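Local atomic coordinates of proton-dependent oligopeptide transporter family protein (Xanthomonas campestris, PDB entry 6EI3), a protein that probably couples the inward movement of protons to the uptake of small peptides across the bacterial inner membrane, as a member of the major facilitator superfamily. Residues A[299-304]-A[480-485]. Residues are numbered along the deposited sequence; the frame is centred on the assembly and turned at random.
With 78M ((2S)-2,3-dihydroxypropyl(7Z)-pentadec-7-enoate), chain C.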
loop_
_atom_site.group_PDB
_atom_site.type_symbol
_atom_site.label_atom_id
_atom_site.label_comp_id
_atom_site.label_asym_id
_atom_site.label_seq_id
_atom_site.Cartn_x
_atom_site.Cartn_y
_atom_site.Cartn_z
ATOM N N VAL A 299 -4.325 -7.395 -8.527
ATOM C CA VAL A 299 -3.050 -6.705 -8.310
ATOM C C VAL A 299 -2.562 -6.902 -6.857
ATOM O O VAL A 299 -1.370 -6.758 -6.606
ATOM C CB VAL A 299 -3.137 -5.195 -8.722
ATOM C CG1 VAL A 299 -2.027 -4.346 -8.084
ATOM C CG2 VAL A 299 -3.077 -5.057 -10.238
ATOM N N THR A 300 -3.462 -7.230 -5.907
ATOM C CA THR A 300 -3.079 -7.411 -4.480
ATOM C C THR A 300 -1.829 -8.326 -4.292
ATOM O O THR A 300 -0.999 -7.952 -3.478
ATOM C CB THR A 300 -4.263 -7.860 -3.590
ATOM O OG1 THR A 300 -4.756 -9.131 -4.035
ATOM C CG2 THR A 300 -5.383 -6.848 -3.552
ATOM N N PRO A 301 -1.599 -9.443 -5.058
ATOM C CA PRO A 301 -0.364 -10.235 -4.852
ATOM C C PRO A 301 0.897 -9.446 -5.175
ATOM O O PRO A 301 1.935 -9.737 -4.593
ATOM C CB PRO A 301 -0.547 -11.402 -5.819
ATOM C CG PRO A 301 -2.058 -11.549 -5.911
ATOM C CD PRO A 301 -2.460 -10.117 -6.055
ATOM N N PHE A 302 0.815 -8.418 -6.059
ATOM C CA PHE A 302 1.994 -7.589 -6.323
ATOM C C PHE A 302 2.425 -6.912 -5.007
ATOM O O PHE A 302 3.616 -6.848 -4.713
ATOM C CB PHE A 302 1.751 -6.523 -7.436
ATOM C CG PHE A 302 2.864 -5.495 -7.426
ATOM C CD1 PHE A 302 4.107 -5.785 -7.986
ATOM C CD2 PHE A 302 2.714 -4.290 -6.742
ATOM C CE1 PHE A 302 5.163 -4.862 -7.908
ATOM C CE2 PHE A 302 3.767 -3.381 -6.656
ATOM C CZ PHE A 302 4.990 -3.679 -7.229
ATOM N N PHE A 303 1.466 -6.380 -4.243
ATOM C CA PHE A 303 1.768 -5.698 -2.979
ATOM C C PHE A 303 2.228 -6.652 -1.895
ATOM O O PHE A 303 3.022 -6.235 -1.054
ATOM C CB PHE A 303 0.603 -4.819 -2.520
ATOM C CG PHE A 303 0.495 -3.600 -3.399
ATOM C CD1 PHE A 303 1.430 -2.570 -3.308
ATOM C CD2 PHE A 303 -0.535 -3.481 -4.327
ATOM C CE1 PHE A 303 1.356 -1.454 -4.155
ATOM C CE2 PHE A 303 -0.618 -2.355 -5.166
ATOM C CZ PHE A 303 0.344 -1.366 -5.095
ATOM N N SER A 304 1.809 -7.953 -1.962
ATOM C CA SER A 304 2.289 -9.004 -1.054
ATOM C C SER A 304 3.784 -9.128 -1.233
ATOM O O SER A 304 4.509 -9.243 -0.265
ATOM C CB SER A 304 1.665 -10.362 -1.402
ATOM O OG SER A 304 0.262 -10.300 -1.286
ATOM N N ALA A 480 6.720 -16.196 -5.439
ATOM C CA ALA A 480 7.002 -16.151 -6.882
ATOM C C ALA A 480 5.879 -16.842 -7.661
ATOM O O ALA A 480 5.378 -16.277 -8.638
ATOM C CB ALA A 480 8.316 -16.854 -7.182
ATOM N N ALA A 481 5.472 -18.051 -7.213
ATOM C CA ALA A 481 4.397 -18.841 -7.837
ATOM C C ALA A 481 3.054 -18.095 -7.756
ATOM O O ALA A 481 2.312 -18.084 -8.732
ATOM C CB ALA A 481 4.280 -20.204 -7.163
ATOM N N PHE A 482 2.765 -17.483 -6.586
ATOM C CA PHE A 482 1.560 -16.704 -6.301
ATOM C C PHE A 482 1.479 -15.494 -7.252
ATOM O O PHE A 482 0.410 -15.237 -7.799
ATOM C CB PHE A 482 1.546 -16.272 -4.814
ATOM C CG PHE A 482 0.367 -15.470 -4.296
ATOM C CD1 PHE A 482 -0.935 -15.770 -4.695
ATOM C CD2 PHE A 482 0.555 -14.441 -3.376
ATOM C CE1 PHE A 482 -2.025 -15.052 -4.187
ATOM C CE2 PHE A 482 -0.537 -13.732 -2.855
ATOM C CZ PHE A 482 -1.819 -14.043 -3.262
ATOM N N ALA A 483 2.616 -14.819 -7.512
ATOM C CA ALA A 483 2.665 -13.688 -8.444
ATOM C C ALA A 483 2.456 -14.163 -9.884
ATOM O O ALA A 483 1.745 -13.503 -10.639
ATOM C CB ALA A 483 3.985 -12.955 -8.335
ATOM N N PHE A 484 3.065 -15.298 -10.267
ATOM C CA PHE A 484 2.898 -15.853 -11.624
ATOM C C PHE A 484 1.445 -16.230 -11.889
ATOM O O PHE A 484 0.933 -15.949 -12.980
ATOM C CB PHE A 484 3.842 -17.044 -11.859
ATOM C CG PHE A 484 5.306 -16.661 -11.927
ATOM C CD1 PHE A 484 5.716 -15.533 -12.637
ATOM C CD2 PHE A 484 6.283 -17.484 -11.371
ATOM C CE1 PHE A 484 7.074 -15.191 -12.725
ATOM C CE2 PHE A 484 7.642 -17.147 -11.465
ATOM C CZ PHE A 484 8.028 -15.996 -12.131
ATOM N N LEU A 485 0.779 -16.840 -10.869
ATOM C CA LEU A 485 -0.625 -17.230 -10.955
ATOM C C LEU A 485 -1.491 -15.968 -11.077
ATOM O O LEU A 485 -2.459 -15.954 -11.840
ATOM C CB LEU A 485 -1.016 -18.049 -9.708
ATOM C CG LEU A 485 -2.433 -18.641 -9.653
ATOM C CD1 LEU A 485 -2.591 -19.826 -10.605
ATOM C CD2 LEU A 485 -2.762 -19.097 -8.253
HETATM O O21 78M C . -2.407 -10.332 -26.081
HETATM C C20 78M C . -3.204 -10.950 -25.078
HETATM C C18 78M C . -2.443 -12.056 -24.386
HETATM O O19 78M C . -2.103 -13.074 -25.333
HETATM C C17 78M C . -3.212 -12.667 -23.238
HETATM O O2 78M C . -2.287 -13.608 -22.642
HETATM C C1 78M C . -2.430 -13.917 -21.347
HETATM O O1 78M C . -3.282 -13.457 -20.635
HETATM C C2 78M C . -1.402 -14.921 -20.912
HETATM C C3 78M C . -0.872 -14.716 -19.500
HETATM C C4 78M C . 0.032 -13.497 -19.358
HETATM C C5 78M C . 1.447 -13.786 -18.871
HETATM C C6 78M C . 1.541 -14.229 -17.412
HETATM C C7 78M C . 2.949 -14.453 -16.955
HETATM C C8 78M C . 3.547 -15.608 -16.699
HETATM C C9 78M C . 2.969 -16.989 -16.833
HETATM C C10 78M C . 2.594 -17.608 -15.492
HETATM C C11 78M C . 1.908 -18.965 -15.605
HETATM C C12 78M C . 1.479 -19.580 -14.274
HETATM C C13 78M C . 2.584 -20.291 -13.495
HETATM C C15 78M C . 3.322 -21.288 -11.294
HETATM C C14 78M C . 2.163 -20.777 -12.119
#
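The hydroxyl of Ser304, which gives its proton to the carbonyl oxygen of Gly444, meets Phe482 at the edge of its ring, Ser304 OG lying 3.9 Å from Phe482 CE2 and near the ring plane. That meeting with the ring edge is a van der Waals contact, and the buried hydroxyl has its polar partner in Gly444. The packing proper is made by Pro301, which sits over one face of the same ring. Pro301 CB stands 3.9 Å from the centroid of the Phe482 ring, 17° off its normal, a CH-pi contact, and Pro301 CG lies 3.6 Å from Phe482 CZ. Proline ring and phenyl side chain cross at roughly a right angle. The first torsion sends the phenyl toward helix 281-306, with CG extended away from the backbone N (chi1 -179°), and Trp447 meets the ring edge-to-face and probably helps to set its tilt. Proline, a frequent visitor to transmembrane helices, also marks the kink here: lacking an N-H, it breaks the regular bonding, and Phe302 N turns instead to Val299 O at 2.8 Å. On the far flank of helix 471-495, a bound monoacylglycerol runs past Phe484, its C10 lying 3.4 Å from Phe484 O, while a second such lipid touches Thr300 and Pro301. The contact thus joins helix 281-306 to the lipid-facing helix 471-495 of the transporter's bundle, with helix 430-456 supplying Trp447 and Gly444 beside it and helix 363-389 packing against both partners through Val299, Phe302, Ala480 and Phe484.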